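Malonyl acyl carrier protein transacylase (Streptococcus pneumoniae, PDB 3IM8) probably catalyses the transfer of the malonyl group from malonyl-CoA to holo acyl carrier protein, giving malonyl-ACP for fatty acid synthesis. Local coordinates at residues Tyr15-Arg20 and Arg45-Glu51; Ala96-Ala102 and Ser220-Leu226; Gly228-Ala232 and Arg246-Val252. All coordinates share one frame; numbering follows the deposited sequence.

Interaction 1 of 3, residues Tyr15-Arg20 and Arg45-Glu51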
loop_
_atom_site.group_PDB
_atom_site.type_symbol
_atom_site.label_atom_id
_atom_site.label_comp_id
_atom_site.label_asym_id
_atom_site.label_seq_id
_atom_site.Cartn_x
_atom_site.Cartn_y
_atom_site.Cartn_z
ATOM N N TYR A 15 12.149 -4.870 -4.890
ATOM C CA TYR A 15 13.209 -5.869 -5.127
ATOM C C TYR A 15 14.365 -5.142 -5.767
ATOM O O TYR A 15 14.198 -4.034 -6.302
ATOM C CB TYR A 15 12.686 -7.119 -5.925
ATOM C CG TYR A 15 12.061 -6.766 -7.272
ATOM C CD1 TYR A 15 10.677 -6.567 -7.404
ATOM C CD2 TYR A 15 12.878 -6.596 -8.415
ATOM C CE1 TYR A 15 10.132 -6.231 -8.626
ATOM C CE2 TYR A 15 12.340 -6.236 -9.638
ATOM C CZ TYR A 15 10.975 -6.052 -9.746
ATOM O OH TYR A 15 10.465 -5.669 -10.985
ATOM N N LEU A 16 15.563 -5.710 -5.665
ATOM C CA LEU A 16 16.726 -4.999 -6.145
ATOM C C LEU A 16 16.573 -4.848 -7.662
ATOM O O LEU A 16 16.227 -5.782 -8.337
ATOM C CB LEU A 16 18.024 -5.741 -5.769
ATOM C CG LEU A 16 19.429 -5.114 -5.812
ATOM C CD1 LEU A 16 19.644 -4.127 -4.670
ATOM C CD2 LEU A 16 20.465 -6.267 -5.730
ATOM N N GLY A 17 16.827 -3.645 -8.156
ATOM C CA GLY A 17 16.808 -3.362 -9.567
ATOM C C GLY A 17 15.446 -3.042 -10.159
ATOM O O GLY A 17 15.355 -2.876 -11.375
ATOM N N MET A 18 14.384 -2.997 -9.342
ATOM C CA MET A 18 13.022 -2.772 -9.881
ATOM C C MET A 18 12.930 -1.497 -10.729
ATOM O O MET A 18 13.485 -0.449 -10.377
ATOM C CB MET A 18 11.989 -2.742 -8.764
ATOM C CG MET A 18 12.288 -1.649 -7.725
ATOM S SD MET A 18 11.082 -1.594 -6.443
ATOM C CE MET A 18 11.493 0.017 -5.791
ATOM N N GLY A 19 12.260 -1.594 -11.864
ATOM C CA GLY A 19 12.113 -0.440 -12.728
ATOM C C GLY A 19 13.326 -0.098 -13.585
ATOM O O GLY A 19 13.280 0.877 -14.356
ATOM N N ARG A 20 14.425 -0.832 -13.446
ATOM C CA ARG A 20 15.670 -0.437 -14.159
ATOM C C ARG A 20 15.536 -0.581 -15.681
ATOM O O ARG A 20 16.026 0.282 -16.427
ATOM C CB ARG A 20 16.917 -1.224 -13.664
ATOM C CG ARG A 20 18.212 -0.891 -14.470
ATOM C CD ARG A 20 18.847 0.356 -13.941
ATOM N NE ARG A 20 19.632 1.047 -14.966
ATOM C CZ ARG A 20 20.606 1.941 -14.715
ATOM N NH1 ARG A 20 21.204 2.550 -15.727
ATOM N NH2 ARG A 20 20.984 2.241 -13.454
ATOM N N ARG A 45 18.270 5.772 -7.686
ATOM C CA ARG A 45 18.418 4.738 -8.703
ATOM C C ARG A 45 19.529 3.736 -8.248
ATOM O O ARG A 45 19.370 2.491 -8.323
ATOM C CB ARG A 45 18.777 5.410 -10.041
ATOM C CG ARG A 45 19.193 4.472 -11.183
ATOM C CD ARG A 45 17.936 3.822 -11.789
ATOM N NE ARG A 45 17.576 2.510 -11.191
ATOM C CZ ARG A 45 16.341 2.057 -11.057
ATOM N NH1 ARG A 45 15.309 2.799 -11.456
ATOM N NH2 ARG A 45 16.137 0.864 -10.508
ATOM N N TYR A 46 20.661 4.299 -7.811
ATOM C CA TYR A 46 21.747 3.502 -7.235
ATOM C C TYR A 46 21.272 2.712 -5.985
ATOM O O TYR A 46 21.545 1.516 -5.829
ATOM C CB TYR A 46 22.908 4.421 -6.868
ATOM C CG TYR A 46 24.081 3.647 -6.319
ATOM C CD1 TYR A 46 24.870 2.832 -7.165
ATOM C CD2 TYR A 46 24.386 3.696 -4.958
ATOM C CE1 TYR A 46 25.948 2.065 -6.651
ATOM C CE2 TYR A 46 25.449 2.969 -4.428
ATOM C CZ TYR A 46 26.229 2.149 -5.266
ATOM O OH TYR A 46 27.279 1.444 -4.702
ATOM N N LEU A 47 20.518 3.368 -5.099
ATOM C CA LEU A 47 19.954 2.639 -3.936
ATOM C C LEU A 47 19.151 1.444 -4.399
ATOM O O LEU A 47 19.363 0.309 -3.938
ATOM C CB LEU A 47 19.094 3.568 -3.067
ATOM C CG LEU A 47 18.519 3.072 -1.740
ATOM C CD1 LEU A 47 18.245 4.228 -0.787
ATOM C CD2 LEU A 47 17.274 2.286 -1.979
ATOM N N ILE A 48 18.231 1.675 -5.331
ATOM C CA ILE A 48 17.364 0.595 -5.778
ATOM C C ILE A 48 18.165 -0.573 -6.434
ATOM O O ILE A 48 17.837 -1.780 -6.277
ATOM C CB ILE A 48 16.190 1.122 -6.727
ATOM C CG1 ILE A 48 15.154 1.941 -5.918
ATOM C CG2 ILE A 48 15.457 -0.044 -7.353
ATOM C CD1 ILE A 48 14.301 2.933 -6.790
ATOM N N ASP A 49 19.187 -0.207 -7.186
ATOM C CA ASP A 49 19.971 -1.147 -7.949
ATOM C C ASP A 49 21.074 -1.916 -7.173
ATOM O O ASP A 49 21.557 -2.971 -7.660
ATOM C CB ASP A 49 20.645 -0.384 -9.089
ATOM C CG ASP A 49 19.661 0.137 -10.090
ATOM O OD1 ASP A 49 18.519 -0.363 -10.116
ATOM O OD2 ASP A 49 20.028 1.024 -10.858
ATOM N N THR A 50 21.527 -1.363 -6.032
ATOM C CA THR A 50 22.773 -1.857 -5.425
ATOM C C THR A 50 22.742 -1.984 -3.893
ATOM O O THR A 50 23.560 -2.719 -3.353
ATOM C CB THR A 50 23.979 -0.972 -5.811
ATOM O OG1 THR A 50 23.834 -0.526 -7.165
ATOM C CG2 THR A 50 25.322 -1.733 -5.671
ATOM N N GLU A 51 21.888 -1.232 -3.214
ATOM C CA GLU A 51 21.878 -1.261 -1.757
ATOM C C GLU A 51 20.690 -2.075 -1.287
ATOM O O GLU A 51 19.609 -1.529 -1.071
ATOM C CB GLU A 51 21.806 0.157 -1.190
ATOM C CG GLU A 51 23.089 0.957 -1.356
ATOM C CD GLU A 51 22.909 2.422 -1.010
ATOM O OE1 GLU A 51 23.760 2.970 -0.277
ATOM O OE2 GLU A 51 21.918 3.026 -1.470
HETATM O O HOH W 1 12.968 2.160 -10.260
#

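Interaction 2 of 3, residues Ala96-Ala102 and Ser220-Leu226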
loop_
_atom_site.group_PDB
_atom_site.type_symbol
_atom_site.label_atom_id
_atom_site.label_comp_id
_atom_site.label_asym_id
_atom_site.label_seq_id
_atom_site.Cartn_x
_atom_site.Cartn_y
_atom_site.Cartn_z
ATOM N N ALA A 96 -1.164 6.567 -5.571
ATOM C CA ALA A 96 -2.541 6.778 -6.047
ATOM C C ALA A 96 -2.982 8.241 -5.876
ATOM O O ALA A 96 -3.643 8.804 -6.747
ATOM C CB ALA A 96 -3.402 5.924 -5.285
ATOM N N LEU A 97 -2.596 8.872 -4.764
ATOM C CA LEU A 97 -2.832 10.324 -4.580
ATOM C C LEU A 97 -2.142 11.140 -5.644
ATOM O O LEU A 97 -2.729 12.098 -6.152
ATOM C CB LEU A 97 -2.419 10.825 -3.183
ATOM C CG LEU A 97 -3.473 10.487 -2.108
ATOM C CD1 LEU A 97 -2.877 10.712 -0.694
ATOM C CD2 LEU A 97 -4.799 11.277 -2.301
ATOM N N VAL A 98 -0.920 10.761 -5.986
ATOM C CA VAL A 98 -0.180 11.382 -7.104
ATOM C C VAL A 98 -0.870 11.132 -8.446
ATOM O O VAL A 98 -1.131 12.078 -9.204
ATOM C CB VAL A 98 1.304 10.953 -7.170
ATOM C CG1 VAL A 98 1.992 11.471 -8.503
ATOM C CG2 VAL A 98 2.063 11.496 -5.967
ATOM N N ALA A 99 -1.223 9.873 -8.715
ATOM C CA ALA A 99 -1.929 9.557 -9.942
ATOM C C ALA A 99 -3.299 10.237 -10.028
ATOM O O ALA A 99 -3.742 10.557 -11.106
ATOM C CB ALA A 99 -2.051 8.044 -10.104
ATOM N N SER A 100 -3.954 10.500 -8.891
ATOM C CA SER A 100 -5.312 11.017 -8.926
ATOM C C SER A 100 -5.317 12.516 -9.014
ATOM O O SER A 100 -6.390 13.126 -8.986
ATOM C CB SER A 100 -6.104 10.572 -7.686
ATOM O OG SER A 100 -5.479 11.128 -6.544
ATOM N N GLY A 101 -4.125 13.110 -9.101
ATOM C CA GLY A 101 -3.954 14.543 -9.320
ATOM C C GLY A 101 -3.904 15.334 -8.029
ATOM O O GLY A 101 -3.489 16.511 -8.031
ATOM N N ALA A 102 -4.334 14.724 -6.921
ATOM C CA ALA A 102 -4.405 15.453 -5.647
ATOM C C ALA A 102 -3.064 15.779 -4.955
ATOM O O ALA A 102 -2.933 16.811 -4.284
ATOM C CB ALA A 102 -5.349 14.777 -4.674
ATOM N N SER A 220 -4.295 19.340 -3.982
ATOM C CA SER A 220 -5.059 19.920 -5.123
ATOM C C SER A 220 -6.350 19.172 -5.333
ATOM O O SER A 220 -6.630 18.193 -4.638
ATOM C CB SER A 220 -4.283 19.821 -6.449
ATOM O OG SER A 220 -3.173 20.710 -6.533
ATOM N N ASP A 221 -7.124 19.615 -6.326
ATOM C CA ASP A 221 -8.353 18.937 -6.732
ATOM C C ASP A 221 -8.045 17.538 -7.296
ATOM O O ASP A 221 -7.044 17.378 -8.012
ATOM C CB ASP A 221 -9.021 19.770 -7.852
ATOM C CG ASP A 221 -9.850 20.947 -7.320
ATOM O OD1 ASP A 221 -10.303 21.792 -8.145
ATOM O OD2 ASP A 221 -10.089 20.994 -6.091
ATOM N N PHE A 222 -8.886 16.549 -6.994
ATOM C CA PHE A 222 -8.807 15.204 -7.610
ATOM C C PHE A 222 -9.127 15.268 -9.101
ATOM O O PHE A 222 -10.148 15.824 -9.480
ATOM C CB PHE A 222 -9.766 14.207 -6.935
ATOM C CG PHE A 222 -9.265 13.667 -5.580
ATOM C CD1 PHE A 222 -9.762 14.176 -4.381
ATOM C CD2 PHE A 222 -8.297 12.653 -5.518
ATOM C CE1 PHE A 222 -9.326 13.673 -3.145
ATOM C CE2 PHE A 222 -7.846 12.134 -4.284
ATOM C CZ PHE A 222 -8.341 12.635 -3.105
ATOM N N THR A 223 -8.280 14.699 -9.943
ATOM C CA THR A 223 -8.590 14.642 -11.347
ATOM C C THR A 223 -9.238 13.301 -11.638
ATOM O O THR A 223 -9.865 13.103 -12.672
ATOM C CB THR A 223 -7.378 15.014 -12.223
ATOM O OG1 THR A 223 -6.265 14.152 -11.950
ATOM C CG2 THR A 223 -6.965 16.474 -11.887
ATOM N N CYS A 224 -9.138 12.378 -10.691
ATOM C CA CYS A 224 -9.906 11.165 -10.803
ATOM C C CYS A 224 -10.167 10.577 -9.398
ATOM O O CYS A 224 -9.411 10.869 -8.461
ATOM C CB CYS A 224 -9.206 10.209 -11.757
ATOM S SG CYS A 224 -8.239 8.996 -10.907
ATOM N N PRO A 225 -11.271 9.825 -9.241
ATOM C CA PRO A 225 -11.677 9.388 -7.932
ATOM C C PRO A 225 -10.660 8.384 -7.372
ATOM O O PRO A 225 -10.139 7.544 -8.125
ATOM C CB PRO A 225 -13.037 8.720 -8.159
ATOM C CG PRO A 225 -13.520 9.237 -9.551
ATOM C CD PRO A 225 -12.243 9.501 -10.305
ATOM N N LEU A 226 -10.376 8.517 -6.076
ATOM C CA LEU A 226 -9.486 7.607 -5.311
ATOM C C LEU A 226 -10.297 6.957 -4.184
ATOM O O LEU A 226 -10.981 7.650 -3.451
ATOM C CB LEU A 226 -8.299 8.375 -4.733
ATOM C CG LEU A 226 -7.336 7.589 -3.807
ATOM C CD1 LEU A 226 -5.978 8.165 -3.902
ATOM C CD2 LEU A 226 -7.738 7.647 -2.334
HETATM O O HOH W 2 -6.124 11.208 -12.680
#

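Interaction 3 of 3, residues Gly228-Ala232 and Arg246-Val252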
loop_
_atom_site.group_PDB
_atom_site.type_symbol
_atom_site.label_atom_id
_atom_site.label_comp_id
_atom_site.label_asym_id
_atom_site.label_seq_id
_atom_site.Cartn_x
_atom_site.Cartn_y
_atom_site.Cartn_z
ATOM N N GLY A 228 -10.155 5.366 -0.692
ATOM C CA GLY A 228 -9.194 5.336 0.409
ATOM C C GLY A 228 -9.186 4.061 1.224
ATOM O O GLY A 228 -10.200 3.395 1.384
ATOM N N ASN A 229 -8.021 3.729 1.767
ATOM C CA ASN A 229 -7.808 2.517 2.563
ATOM C C ASN A 229 -8.651 2.465 3.839
ATOM O O ASN A 229 -9.186 1.406 4.235
ATOM C CB ASN A 229 -6.316 2.449 2.957
ATOM C CG ASN A 229 -5.397 1.991 1.811
ATOM O OD1 ASN A 229 -5.832 1.537 0.708
ATOM N ND2 ASN A 229 -4.130 2.078 2.077
ATOM N N THR A 230 -8.756 3.628 4.480
ATOM C CA THR A 230 -9.293 3.713 5.846
ATOM C C THR A 230 -10.815 3.545 5.834
ATOM O O THR A 230 -11.359 2.628 6.513
ATOM C CB THR A 230 -8.834 5.022 6.550
ATOM O OG1 THR A 230 -7.416 5.136 6.448
ATOM C CG2 THR A 230 -9.267 5.040 7.988
ATOM N N GLU A 231 -11.475 4.360 5.000
ATOM C CA GLU A 231 -12.934 4.384 4.970
ATOM C C GLU A 231 -13.522 3.496 3.885
ATOM O O GLU A 231 -14.719 3.281 3.863
ATOM C CB GLU A 231 -13.443 5.806 4.755
ATOM C CG GLU A 231 -13.001 6.810 5.830
ATOM C CD GLU A 231 -13.850 6.765 7.106
ATOM O OE1 GLU A 231 -13.774 5.802 7.916
ATOM O OE2 GLU A 231 -14.587 7.753 7.317
ATOM N N ALA A 232 -12.665 2.945 3.018
ATOM C CA ALA A 232 -13.100 2.191 1.829
ATOM C C ALA A 232 -14.175 3.018 1.116
ATOM O O ALA A 232 -15.258 2.529 0.854
ATOM C CB ALA A 232 -13.598 0.826 2.202
ATOM N N ARG A 246 -4.932 9.027 10.027
ATOM C CA ARG A 246 -5.504 7.781 10.601
ATOM C C ARG A 246 -5.033 6.504 9.905
ATOM O O ARG A 246 -4.919 5.457 10.543
ATOM C CB ARG A 246 -7.024 7.841 10.648
ATOM C CG ARG A 246 -7.524 8.968 11.598
ATOM C CD ARG A 246 -8.980 8.787 11.964
ATOM N NE ARG A 246 -9.843 8.960 10.805
ATOM C CZ ARG A 246 -10.700 8.054 10.332
ATOM N NH1 ARG A 246 -10.839 6.858 10.871
ATOM N NH2 ARG A 246 -11.438 8.356 9.288
ATOM N N GLN A 247 -4.776 6.597 8.600
ATOM C CA GLN A 247 -4.402 5.422 7.817
ATOM C C GLN A 247 -3.289 4.575 8.447
ATOM O O GLN A 247 -3.381 3.343 8.392
ATOM C CB GLN A 247 -4.027 5.801 6.379
ATOM C CG GLN A 247 -3.771 4.638 5.451
ATOM C CD GLN A 247 -2.526 4.896 4.568
ATOM O OE1 GLN A 247 -1.497 5.412 5.048
ATOM N NE2 GLN A 247 -2.623 4.548 3.286
ATOM N N VAL A 248 -2.272 5.217 9.030
ATOM C CA VAL A 248 -1.085 4.517 9.603
ATOM C C VAL A 248 -1.427 3.729 10.888
ATOM O O VAL A 248 -0.763 2.756 11.252
ATOM C CB VAL A 248 0.212 5.449 9.732
ATOM C CG1 VAL A 248 0.683 5.973 8.378
ATOM C CG2 VAL A 248 -0.005 6.627 10.681
ATOM N N LYS A 249 -2.533 4.108 11.529
ATOM C CA LYS A 249 -2.928 3.492 12.793
ATOM C C LYS A 249 -4.291 2.801 12.730
ATOM O O LYS A 249 -4.783 2.359 13.754
ATOM C CB LYS A 249 -2.885 4.553 13.931
ATOM C CG LYS A 249 -3.999 5.628 13.790
ATOM C CD LYS A 249 -4.033 6.633 14.940
ATOM C CE LYS A 249 -4.588 7.931 14.410
ATOM N NZ LYS A 249 -5.065 8.749 15.521
ATOM N N GLU A 250 -4.924 2.721 11.552
ATOM C CA GLU A 250 -6.227 2.010 11.394
ATOM C C GLU A 250 -6.188 0.916 10.293
ATOM O O GLU A 250 -5.278 0.930 9.445
ATOM C CB GLU A 250 -7.343 3.032 11.136
ATOM C CG GLU A 250 -7.604 3.882 12.353
ATOM C CD GLU A 250 -8.768 4.828 12.209
ATOM O OE1 GLU A 250 -9.745 4.522 11.497
ATOM O OE2 GLU A 250 -8.694 5.884 12.843
ATOM N N PRO A 251 -7.147 -0.043 10.299
ATOM C CA PRO A 251 -7.113 -1.147 9.306
ATOM C C PRO A 251 -7.137 -0.642 7.847
ATOM O O PRO A 251 -7.821 0.301 7.534
ATOM C CB PRO A 251 -8.358 -1.976 9.633
ATOM C CG PRO A 251 -8.728 -1.602 11.048
ATOM C CD PRO A 251 -8.249 -0.215 11.280
ATOM N N VAL A 252 -6.337 -1.257 6.985
ATOM C CA VAL A 252 -6.489 -1.146 5.520
ATOM C C VAL A 252 -7.564 -2.112 4.962
ATOM O O VAL A 252 -7.495 -3.327 5.082
ATOM C CB VAL A 252 -5.145 -1.355 4.822
ATOM C CG1 VAL A 252 -5.305 -1.343 3.287
ATOM C CG2 VAL A 252 -4.135 -0.292 5.256
HETATM O O HOH W 3 -6.165 2.653 7.039
HETATM O O HOH W 4 -10.426 1.173 8.256
#

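Interaction 1 of 3, residues Tyr15-Arg20 and Arg45-Glu51
Asp49, Arg45 and Arg20 form the polar centre of this contact, with the carboxylate of Asp49 serving both arginines. Arg45, one helical turn back, grips it side-on: NE goes to OD2, while NH2 lies 2.7 Å from Asp49 OD1. Arg20 comes from the opposite face of the carboxylate plane, its NH2 3.0 Å from Asp49 OD2 and nearly in line with the C-O bond; its NH1 has a second acid, Asp24. The two guanidinium planes stand 68° apart round the carboxylate they share. Bends at chi2 (78°) and chi3 fold the Arg45 chain so that its NE/NH2 edge is turned to Asp49; NH2 also gives a straight bond to Met18 O at 3.0 Å, arriving above the carbonyl plane, and a water links the same carbonyl to Arg45 NH1. The partner segment, 15-20, is a pair of successive type II turns, Tyr15 to Met18 and Gly17 to Arg20, which follows strand 4-8 and ends with Gly19 as N-cap of helix 20-25. Gly17 N reaches back to the last part of helix 44-50, 2.8 Å from Ile48 O. On the buried side, Met18 CG lies 3.6 Å from Ile48 CG2, the two side chains crossing at about a right angle, and both also pack on Thr68 of helix 58-78. The outer side is looser: exposed Leu16 lays CD1 against the backbone of 48-50, 3.4 Å from Ile48 O and close to Thr50 N, with Glu52 of the following helix beside it.

Interaction 2 of 3, residues Ala96-Ala102 and Ser220-Leu226
The chain leaves helix 92-99 through Ser100 and, at positive phi, Gly101, and 220-226 runs past this exit, tied to it by two carbonyls: Ser100 O takes Thr223 N at 2.6 Å and a weak bond from Cys224 N, while Ala102 O receives Ser220 N at 2.9 Å. A water connects Ala99 O with Thr223 OG1. Among the side chains, the Phe222 ring is the centrepiece. Ala102 CB sits over one face in a CH-pi contact, 3.8 Å from the ring centroid, and Ser100 meets the ring at its edge, OG 3.4 Å from Phe222 CD2. With chi1 at 63°, Ser100 OG is folded back over its own helix, with both Ala96 O and Leu97 O in reach of its one proton, the choice between them left open. Leu97 CD2 bridges two partners, lying 3.7 Å from Phe222 CE2 and equally far from Leu226 CD1; that same CD1 also touches Ala96 CB. Ile240 of helix 240-247 packs on Leu97, Ala102 and Phe222, whereas Val86 of strand 85-88, an outermost strand of the parallel sheet, packs on Ala96, Ser100, Cys224 and Leu226.

Interaction 3 of 3, residues Gly228-Ala232 and Arg246-Val252
The predicted active site borders this contact: the Asn229 side chain is about 4 Å from that of Ser90, which lies in a GxSxG sequence consistent with a nucleophile elbow, and the Val252 side chain is about 3 Å from that of His199. Gln247 O accepts a hydrogen bond from His199 ND1, and Gln247 NE2 bonds to Ser90 O, so Gln247 is tied to both. Across the contact Asn229 and Val252 lie side by side, pointing the same way, with Val252 CG1 3.6 Å from Asn229 CG; the amide planes of Asn229 and Gln247 are only 22° apart. Thr230 fills the middle. Its OG1 lies 3.3 Å from Gln247 CA; with chi1 at -52°, OG1 lies beside the backbone N and CG2 anti to it, which puts CG2 over a face of the Arg246 guanidinium and within 3.6 Å of Glu250 OE1. Two waters complete the polar links: one joins Thr230 OG1 to Pro251 O, the other donates to Thr230 O and Pro251 O. Nearer the surface, Arg246 NH1 binds Glu250, 2.7 Å from OE1 and 3.1 Å from OE2, which probably stabilises the charged form of Glu250. Glu231 adds a long salt bridge, its OE1 3.7 Å from Arg246 NH2, with carboxylate and guanidinium nearly perpendicular at 87°. Helix 92-99 packs on Gln247 through Glu93 and Tyr94, Glu93 also accepting from Asn229 N, while Val252 hydrogen-bonds through its backbone to Ala157 and Tyr159 of strand 154-161.

Overall arrangement
The three contacts come one after another along the chain, all within the acyl transferase domain. Interaction 1 is peripheral, its centre about 19 Å from the centre of the chain, and joins the loop after strand 4-8 to helix 44-50; its centre is about 29 Å from that of interaction 3, on the opposite side of the chain's centre. Interactions 2 and 3 adjoin in sequence, their centres about 17 Å apart, and both use the connection between helices 204-215 and 240-247. Of the three, only interaction 3 adjoins the predicted active site; interaction 2 is packing nearby, between helix 92-99 and that connection, and interaction 1 is remote packing.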